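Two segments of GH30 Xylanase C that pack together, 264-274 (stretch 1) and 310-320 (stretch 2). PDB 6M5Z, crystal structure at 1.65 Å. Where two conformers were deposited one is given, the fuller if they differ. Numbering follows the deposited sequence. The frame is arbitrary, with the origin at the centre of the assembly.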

# COMPACT_ATOMS: atom_id res chain seq x y z
N HIS A 264 0.13 4.50 8.03
CA HIS A 264 1.15 5.22 7.26
C HIS A 264 2.41 5.32 8.11
O HIS A 264 2.37 5.00 9.29
CB HIS A 264 0.66 6.61 6.85
CG HIS A 264 -0.61 6.60 6.07
ND1 HIS A 264 -1.26 7.76 5.71
CD2 HIS A 264 -1.40 5.56 5.68
CE1 HIS A 264 -2.38 7.43 5.08
NE2 HIS A 264 -2.50 6.08 5.08
N TRP A 265 3.52 5.78 7.51
CA TRP A 265 4.81 5.82 8.22
C TRP A 265 5.38 7.24 8.27
O TRP A 265 6.55 7.36 8.65
CB TRP A 265 5.83 4.88 7.57
CG TRP A 265 5.82 3.49 8.11
CD1 TRP A 265 4.87 2.86 8.87
CD2 TRP A 265 6.84 2.52 7.86
NE1 TRP A 265 5.23 1.55 9.08
CE2 TRP A 265 6.44 1.33 8.50
CE3 TRP A 265 8.07 2.54 7.18
CZ2 TRP A 265 7.25 0.19 8.51
CZ3 TRP A 265 8.85 1.41 7.18
CH2 TRP A 265 8.45 0.25 7.84
N TYR A 266 4.58 8.26 7.99
CA TYR A 266 5.09 9.66 7.97
C TYR A 266 5.55 10.12 9.37
O TYR A 266 6.67 10.62 9.47
CB TYR A 266 4.03 10.60 7.41
CG TYR A 266 3.70 10.36 5.96
CD1 TYR A 266 4.63 10.61 4.96
CD2 TYR A 266 2.46 9.86 5.58
CE1 TYR A 266 4.30 10.43 3.62
CE2 TYR A 266 2.12 9.71 4.25
CZ TYR A 266 3.03 10.02 3.26
OH TYR A 266 2.72 9.84 1.94
N ALA A 267 4.74 9.95 10.41
CA ALA A 267 5.05 10.50 11.75
C ALA A 267 5.97 9.54 12.53
O ALA A 267 6.69 10.02 13.44
CB ALA A 267 3.78 10.80 12.50
N SER A 268 5.94 8.23 12.26
CA SER A 268 6.73 7.19 12.97
C SER A 268 6.68 5.91 12.14
O SER A 268 5.63 5.67 11.47
CB SER A 268 6.26 6.94 14.42
OG SER A 268 4.83 6.74 14.52
N LYS A 269 7.75 5.10 12.17
CA LYS A 269 7.85 3.86 11.38
C LYS A 269 7.70 2.68 12.32
O LYS A 269 7.81 2.85 13.52
CB LYS A 269 9.18 3.79 10.63
CG LYS A 269 9.50 4.98 9.74
CD LYS A 269 10.86 4.80 9.10
CE LYS A 269 11.34 5.97 8.28
NZ LYS A 269 11.34 7.21 9.09
N GLY A 270 7.47 1.50 11.76
CA GLY A 270 7.42 0.26 12.54
C GLY A 270 8.79 -0.39 12.56
O GLY A 270 9.39 -0.58 11.47
N THR A 271 9.29 -0.78 13.74
CA THR A 271 10.44 -1.72 13.81
C THR A 271 10.08 -2.96 14.61
O THR A 271 10.95 -3.77 14.86
CB THR A 271 11.69 -1.08 14.42
OG1 THR A 271 11.22 -0.50 15.64
CG2 THR A 271 12.33 -0.08 13.49
N SER A 272 8.80 -3.10 14.96
CA SER A 272 8.23 -4.26 15.67
C SER A 272 6.84 -4.48 15.12
O SER A 272 6.21 -3.51 14.71
CB SER A 272 8.18 -4.05 17.18
OG SER A 272 7.35 -2.94 17.49
N PRO A 273 6.33 -5.72 15.09
CA PRO A 273 4.98 -5.97 14.60
C PRO A 273 3.90 -5.45 15.55
O PRO A 273 4.10 -5.31 16.78
CB PRO A 273 4.87 -7.50 14.58
CG PRO A 273 6.31 -7.97 14.66
CD PRO A 273 7.02 -6.94 15.52
N ILE A 274 2.72 -5.23 14.99
CA ILE A 274 1.52 -4.94 15.83
C ILE A 274 1.04 -6.27 16.38
O ILE A 274 1.00 -7.24 15.64
CB ILE A 274 0.44 -4.20 15.01
CG1 ILE A 274 1.00 -2.87 14.47
CG2 ILE A 274 -0.82 -4.04 15.83
CD1 ILE A 274 -0.01 -2.05 13.74
N ASN A 310 15.53 -0.45 1.64
CA ASN A 310 15.75 -0.68 3.09
C ASN A 310 14.46 -0.45 3.88
O ASN A 310 14.25 -1.16 4.90
CB ASN A 310 16.92 0.16 3.60
CG ASN A 310 18.24 -0.45 3.15
OD1 ASN A 310 18.48 -1.62 3.42
ND2 ASN A 310 19.06 0.31 2.44
N LEU A 311 13.65 0.55 3.51
CA LEU A 311 12.39 0.85 4.23
C LEU A 311 11.39 -0.30 4.01
O LEU A 311 10.74 -0.67 4.97
CB LEU A 311 11.77 2.17 3.76
CG LEU A 311 12.51 3.42 4.24
CD1 LEU A 311 12.06 4.64 3.46
CD2 LEU A 311 12.28 3.62 5.73
N ILE A 312 11.29 -0.82 2.79
CA ILE A 312 10.38 -1.98 2.50
C ILE A 312 10.88 -3.18 3.30
O ILE A 312 10.05 -3.91 3.94
CB ILE A 312 10.28 -2.27 0.99
CG1 ILE A 312 9.69 -1.09 0.22
CG2 ILE A 312 9.49 -3.56 0.74
CD1 ILE A 312 9.96 -1.10 -1.26
N TRP A 313 12.19 -3.38 3.35
CA TRP A 313 12.80 -4.48 4.12
C TRP A 313 12.42 -4.35 5.59
O TRP A 313 11.97 -5.30 6.19
CB TRP A 313 14.32 -4.51 3.93
CG TRP A 313 14.94 -5.52 4.87
CD1 TRP A 313 15.12 -6.85 4.67
CD2 TRP A 313 15.36 -5.25 6.22
NE1 TRP A 313 15.67 -7.42 5.80
CE2 TRP A 313 15.84 -6.46 6.76
CE3 TRP A 313 15.43 -4.09 7.01
CZ2 TRP A 313 16.34 -6.55 8.06
CZ3 TRP A 313 15.97 -4.17 8.27
CH2 TRP A 313 16.41 -5.39 8.79
N GLN A 314 12.57 -3.15 6.15
CA GLN A 314 12.23 -2.90 7.55
C GLN A 314 10.76 -3.27 7.78
O GLN A 314 10.44 -3.97 8.78
CB GLN A 314 12.49 -1.43 7.89
CG GLN A 314 12.05 -1.11 9.29
CD GLN A 314 12.43 0.29 9.68
OE1 GLN A 314 13.45 0.79 9.24
NE2 GLN A 314 11.62 0.90 10.55
N GLY A 315 9.89 -2.84 6.87
CA GLY A 315 8.46 -3.09 7.09
C GLY A 315 8.15 -4.57 7.05
O GLY A 315 7.48 -5.06 7.96
N VAL A 316 8.62 -5.25 6.02
CA VAL A 316 8.23 -6.66 5.76
C VAL A 316 8.95 -7.58 6.75
O VAL A 316 8.31 -8.52 7.24
CB VAL A 316 8.48 -7.04 4.29
CG1 VAL A 316 8.27 -8.51 4.06
CG2 VAL A 316 7.60 -6.22 3.38
N VAL A 317 10.21 -7.30 7.06
CA VAL A 317 11.05 -8.22 7.89
C VAL A 317 10.98 -7.85 9.37
O VAL A 317 10.87 -8.78 10.18
CB VAL A 317 12.49 -8.35 7.35
CG1 VAL A 317 13.38 -9.17 8.28
CG2 VAL A 317 12.48 -8.90 5.93
N GLU A 318 11.05 -6.58 9.75
CA GLU A 318 11.03 -6.17 11.17
C GLU A 318 9.61 -5.94 11.66
O GLU A 318 9.36 -6.28 12.82
CB GLU A 318 11.93 -4.96 11.39
CG GLU A 318 13.37 -5.20 10.93
CD GLU A 318 14.32 -4.15 11.47
OE1 GLU A 318 13.96 -2.98 11.43
OE2 GLU A 318 15.41 -4.53 11.98
N ALA A 319 8.68 -5.43 10.83
CA ALA A 319 7.32 -5.05 11.29
C ALA A 319 6.25 -6.05 10.82
O ALA A 319 5.07 -5.82 11.15
CB ALA A 319 7.02 -3.63 10.82
N ASP A 320 6.66 -7.15 10.19
CA ASP A 320 5.80 -8.25 9.72
C ASP A 320 4.67 -7.69 8.84
O ASP A 320 3.56 -8.23 8.89
CB ASP A 320 5.24 -9.06 10.89
CG ASP A 320 6.27 -9.91 11.61
OD1 ASP A 320 7.46 -9.84 11.21
OD2 ASP A 320 5.84 -10.69 12.55
O HOH W 1 2.53 -5.81 12.21

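This is a mainly van der Waals contact between an irregular loop and one side of a helix and the turn that follows it, fixed by a single direct hydrogen bond and one bridging water. The two stretches together bury 500 Å², and no salt bridge joins them.

The direct hydrogen bond runs from the side chain of Q314 to the backbone of the loop. Q314 has its CA-to-CB bond directed toward stretch 1, and chi1 of 176° and chi2 of 174° (both t) extend the chain so that its amide reaches the loop. NE2 of Q314 lies 2.8 Å from O of G270, and the N-H...O angle of 174° is almost linear, so both distance and direction support a well-formed bond. The same nitrogen has carbon neighbours on the loop: it is 3.2 Å from CG2 of T271 and 3.8 Å from CB of K269. These are packing contacts around the amide, with no polar partner involved.

W265 supplies the largest covered area of any residue here, 70 Å². Its CA-to-CB bond points toward the helix, and with chi1 at -89° and chi2 at 16° the six-membered part of the indole lies against the helix backbone. CH2 of W265 comes within 3.4 Å of CA of G315. There is little room for a side chain at G315: an ideally placed CB would lie 3.3 Å from CH2 of W265, which is tight. One turn earlier, CZ3 of W265 is 3.6 Å from O of L311, but this carbonyl already accepts the backbone hydrogen bond from N of G315 at 3.0 Å, and its approach to the ring is oblique. A319 instead meets the ring at its edge, near the ring plane, with its CB 4.5 Å from CZ2 of W265. L311 adds a second apolar contact, its CD2 lying 4.3 Å from CZ3 of W265, and the same methyl lies 3.6 Å from CE of K269, so the aliphatic part of the lysine side chain extends the packing.

Beyond G270 the loop follows the end of stretch 2. G270 itself is closely fitted, since an ideal CB would stand 3.2 Å from CB of A319. The CA atoms of T271 and E318 are 5.2 Å apart, and those of P273 and A319 are 4.2 Å apart, a separation that brings backbone close to backbone. CA of P273 is 3.5 Å from O of A319, with an angle of 139° at the hydrogen, consistent with a CA-H...O contact. The proline ring also meets D320, CG to OD2 at 3.5 Å.

Water 1 completes the polar link at this end. It accepts from N of I274 at 2.8 Å and donates to O of A319, also at 2.8 Å, thereby joining the two backbones where I274 makes no direct contact with stretch 2.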